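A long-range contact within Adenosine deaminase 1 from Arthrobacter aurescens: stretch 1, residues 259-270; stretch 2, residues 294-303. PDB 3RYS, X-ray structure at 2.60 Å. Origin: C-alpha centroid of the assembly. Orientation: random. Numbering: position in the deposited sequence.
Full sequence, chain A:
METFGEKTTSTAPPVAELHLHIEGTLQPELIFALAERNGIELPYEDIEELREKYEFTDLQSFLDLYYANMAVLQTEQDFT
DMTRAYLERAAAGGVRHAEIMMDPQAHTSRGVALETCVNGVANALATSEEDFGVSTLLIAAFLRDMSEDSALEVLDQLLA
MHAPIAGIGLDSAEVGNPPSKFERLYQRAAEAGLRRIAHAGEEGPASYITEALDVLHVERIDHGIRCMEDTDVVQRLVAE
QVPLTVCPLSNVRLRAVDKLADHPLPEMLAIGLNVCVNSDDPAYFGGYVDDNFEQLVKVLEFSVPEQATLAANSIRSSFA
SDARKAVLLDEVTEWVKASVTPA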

# COMPACT_ATOMS: atom_id res chain seq x y z
N LYS A 259 -5.80 20.02 -1.03
CA LYS A 259 -6.45 19.73 0.24
C LYS A 259 -7.32 18.49 0.09
O LYS A 259 -7.75 18.14 -1.01
CB LYS A 259 -7.31 20.91 0.69
CG LYS A 259 -6.50 22.14 1.08
CD LYS A 259 -7.32 23.41 0.92
CE LYS A 259 -8.53 23.43 1.84
NZ LYS A 259 -9.46 24.54 1.50
N LEU A 260 -7.58 17.81 1.20
CA LEU A 260 -8.44 16.64 1.17
C LEU A 260 -9.80 17.01 0.57
O LEU A 260 -10.45 16.18 -0.06
CB LEU A 260 -8.61 16.05 2.57
CG LEU A 260 -9.43 14.77 2.59
CD1 LEU A 260 -8.80 13.73 1.67
CD2 LEU A 260 -9.57 14.22 4.01
N ALA A 261 -10.23 18.25 0.77
CA ALA A 261 -11.52 18.70 0.27
C ALA A 261 -11.54 18.70 -1.26
O ALA A 261 -12.60 18.75 -1.88
CB ALA A 261 -11.86 20.08 0.81
N ASP A 262 -10.35 18.61 -1.85
CA ASP A 262 -10.22 18.65 -3.30
C ASP A 262 -10.02 17.27 -3.92
O ASP A 262 -9.79 17.15 -5.12
CB ASP A 262 -9.05 19.56 -3.69
CG ASP A 262 -9.19 20.97 -3.15
OD1 ASP A 262 -10.29 21.55 -3.32
OD2 ASP A 262 -8.22 21.49 -2.57
N HIS A 263 -10.12 16.22 -3.10
CA HIS A 263 -9.81 14.88 -3.59
C HIS A 263 -10.89 14.30 -4.51
O HIS A 263 -12.08 14.42 -4.22
CB HIS A 263 -9.53 13.92 -2.44
CG HIS A 263 -8.69 12.75 -2.84
ND1 HIS A 263 -9.20 11.67 -3.53
CD2 HIS A 263 -7.38 12.48 -2.65
CE1 HIS A 263 -8.24 10.79 -3.75
NE2 HIS A 263 -7.12 11.26 -3.23
N PRO A 264 -10.47 13.66 -5.61
CA PRO A 264 -11.36 13.10 -6.64
C PRO A 264 -12.13 11.87 -6.19
O PRO A 264 -13.04 11.45 -6.89
CB PRO A 264 -10.40 12.69 -7.76
CG PRO A 264 -9.10 13.37 -7.45
CD PRO A 264 -9.05 13.50 -5.97
N LEU A 265 -11.76 11.29 -5.05
CA LEU A 265 -12.38 10.04 -4.61
C LEU A 265 -13.91 10.00 -4.73
O LEU A 265 -14.46 9.05 -5.27
CB LEU A 265 -11.95 9.68 -3.18
CG LEU A 265 -12.51 8.31 -2.78
CD1 LEU A 265 -11.89 7.24 -3.66
CD2 LEU A 265 -12.27 8.02 -1.31
N PRO A 266 -14.60 11.03 -4.20
CA PRO A 266 -16.07 11.03 -4.30
C PRO A 266 -16.54 10.90 -5.74
O PRO A 266 -17.41 10.08 -6.04
CB PRO A 266 -16.46 12.40 -3.74
CG PRO A 266 -15.32 12.81 -2.89
CD PRO A 266 -14.09 12.23 -3.51
N GLU A 267 -15.97 11.71 -6.63
CA GLU A 267 -16.33 11.70 -8.04
C GLU A 267 -15.99 10.36 -8.70
O GLU A 267 -16.75 9.86 -9.54
CB GLU A 267 -15.63 12.85 -8.78
CG GLU A 267 -15.95 12.93 -10.27
CD GLU A 267 -15.23 14.08 -10.98
OE1 GLU A 267 -14.35 14.72 -10.36
OE2 GLU A 267 -15.54 14.34 -12.16
N MET A 268 -14.86 9.78 -8.30
CA MET A 268 -14.40 8.50 -8.84
C MET A 268 -15.39 7.40 -8.48
O MET A 268 -15.70 6.53 -9.30
CB MET A 268 -13.01 8.15 -8.31
CG MET A 268 -11.90 9.09 -8.75
SD MET A 268 -10.33 8.78 -7.92
CE MET A 268 -9.66 7.43 -8.89
N LEU A 269 -15.86 7.43 -7.24
CA LEU A 269 -16.85 6.48 -6.77
C LEU A 269 -18.16 6.69 -7.52
O LEU A 269 -18.74 5.74 -8.06
CB LEU A 269 -17.06 6.64 -5.27
CG LEU A 269 -17.92 5.58 -4.58
CD1 LEU A 269 -17.29 4.20 -4.71
CD2 LEU A 269 -18.11 5.94 -3.11
N ALA A 270 -18.62 7.94 -7.58
CA ALA A 270 -19.86 8.26 -8.27
C ALA A 270 -19.89 7.79 -9.72
O ALA A 270 -20.92 7.34 -10.21
CB ALA A 270 -20.16 9.75 -8.18
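Stretch 2, residues 294-303: EQLVKVLEFS

Stretch 2 lies on stretch 1 as a helix through Leu300, after which Glu301 turns out with positive phi (58/37) and Phe302 continues extended (-62/131). The 3-10 turn 260-262 packs on Gln295 to Leu300, with Ala261 and Val299 nearest at 6.1 Å between CA atoms, while Leu265 and Pro266 in the helix reach both this helix and Phe302. No hydrogen bond crosses; packing is apolar, burying 490 Å².

Leu260, chi1 t and chi2 p, lays its CD2 3.4 Å from Gln295 CB and 4.0 Å from Val299 CB, spanning one helical turn. Val299, chi1 t, brings CG1 to 3.9 Å from Ala261 CA and 4.0 Å from Ala261 CB, which points sideways. Leu300, m and t, extends into the bend between turn and helix: its CD1 lies 3.6 Å from Leu260 O and 3.7 Å from Pro266 CG. Leu296 shares that m,t rotamer; its CB points sideways, yet the extended chi2 carries CD1 to 3.5 Å from Leu265 CD2.

Phe302, chi1 -84°, sets CE1 3.7 Å from Pro266 CG and CZ 3.8 Å from Leu265 CD2, both oblique to the ring. His263, chi1 t, turns its imidazole away from stretch 2, and ND1 accepts from Leu265 N at 3.0 Å, capping the helix.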

# COMPACT_ATOMS: atom_id res chain seq x y z
N GLU A 294 -12.11 8.21 8.45
CA GLU A 294 -12.53 9.28 9.35
C GLU A 294 -12.50 10.64 8.66
O GLU A 294 -13.43 11.43 8.79
CB GLU A 294 -11.65 9.32 10.59
CG GLU A 294 -12.03 10.41 11.57
CD GLU A 294 -10.97 10.63 12.64
OE1 GLU A 294 -9.84 10.13 12.47
OE2 GLU A 294 -11.28 11.31 13.64
N GLN A 295 -11.42 10.89 7.92
CA GLN A 295 -11.26 12.17 7.24
C GLN A 295 -12.21 12.31 6.04
O GLN A 295 -12.71 13.40 5.76
CB GLN A 295 -9.81 12.39 6.82
CG GLN A 295 -8.84 12.54 8.00
CD GLN A 295 -9.21 13.69 8.93
OE1 GLN A 295 -10.16 13.59 9.70
NE2 GLN A 295 -8.44 14.77 8.86
N LEU A 296 -12.46 11.20 5.35
CA LEU A 296 -13.39 11.19 4.23
C LEU A 296 -14.80 11.56 4.68
O LEU A 296 -15.51 12.29 4.00
CB LEU A 296 -13.42 9.82 3.55
CG LEU A 296 -12.16 9.43 2.78
CD1 LEU A 296 -12.30 8.03 2.21
CD2 LEU A 296 -11.86 10.45 1.68
N VAL A 297 -15.18 11.03 5.84
CA VAL A 297 -16.47 11.32 6.44
C VAL A 297 -16.50 12.76 6.90
O VAL A 297 -17.39 13.53 6.54
CB VAL A 297 -16.73 10.43 7.67
CG1 VAL A 297 -18.02 10.86 8.36
CG2 VAL A 297 -16.78 8.95 7.27
N LYS A 298 -15.51 13.12 7.70
CA LYS A 298 -15.44 14.45 8.31
C LYS A 298 -15.36 15.56 7.26
O LYS A 298 -16.06 16.56 7.36
CB LYS A 298 -14.26 14.51 9.29
CG LYS A 298 -13.79 15.91 9.69
CD LYS A 298 -12.59 15.81 10.65
CE LYS A 298 -11.71 17.06 10.64
NZ LYS A 298 -12.37 18.25 11.26
N VAL A 299 -14.52 15.36 6.23
CA VAL A 299 -14.26 16.42 5.26
C VAL A 299 -15.09 16.30 3.97
O VAL A 299 -15.54 17.31 3.43
CB VAL A 299 -12.75 16.49 4.89
CG1 VAL A 299 -12.50 17.60 3.89
CG2 VAL A 299 -11.91 16.68 6.14
N LEU A 300 -15.28 15.08 3.47
CA LEU A 300 -15.97 14.89 2.20
C LEU A 300 -17.39 14.33 2.37
O LEU A 300 -18.05 13.98 1.39
CB LEU A 300 -15.15 14.00 1.27
CG LEU A 300 -13.91 14.66 0.66
CD1 LEU A 300 -13.03 13.65 -0.07
CD2 LEU A 300 -14.33 15.78 -0.28
N GLU A 301 -17.83 14.23 3.63
CA GLU A 301 -19.20 13.86 3.97
C GLU A 301 -19.64 12.50 3.42
O GLU A 301 -20.79 12.33 3.03
CB GLU A 301 -20.18 14.94 3.51
CG GLU A 301 -19.62 16.35 3.62
CD GLU A 301 -20.71 17.39 3.56
OE1 GLU A 301 -21.71 17.22 4.29
OE2 GLU A 301 -20.58 18.37 2.79
N PHE A 302 -18.72 11.55 3.41
CA PHE A 302 -19.05 10.19 3.02
C PHE A 302 -20.07 9.58 3.98
O PHE A 302 -19.91 9.65 5.20
CB PHE A 302 -17.78 9.34 2.99
CG PHE A 302 -17.02 9.45 1.72
CD1 PHE A 302 -16.50 10.67 1.31
CD2 PHE A 302 -16.83 8.35 0.91
CE1 PHE A 302 -15.80 10.78 0.12
CE2 PHE A 302 -16.13 8.45 -0.28
CZ PHE A 302 -15.62 9.67 -0.67
N SER A 303 -21.11 8.98 3.41
CA SER A 303 -22.15 8.33 4.20
C SER A 303 -21.75 6.90 4.57
O SER A 303 -20.78 6.35 4.04
CB SER A 303 -23.45 8.28 3.41
OG SER A 303 -23.35 7.33 2.36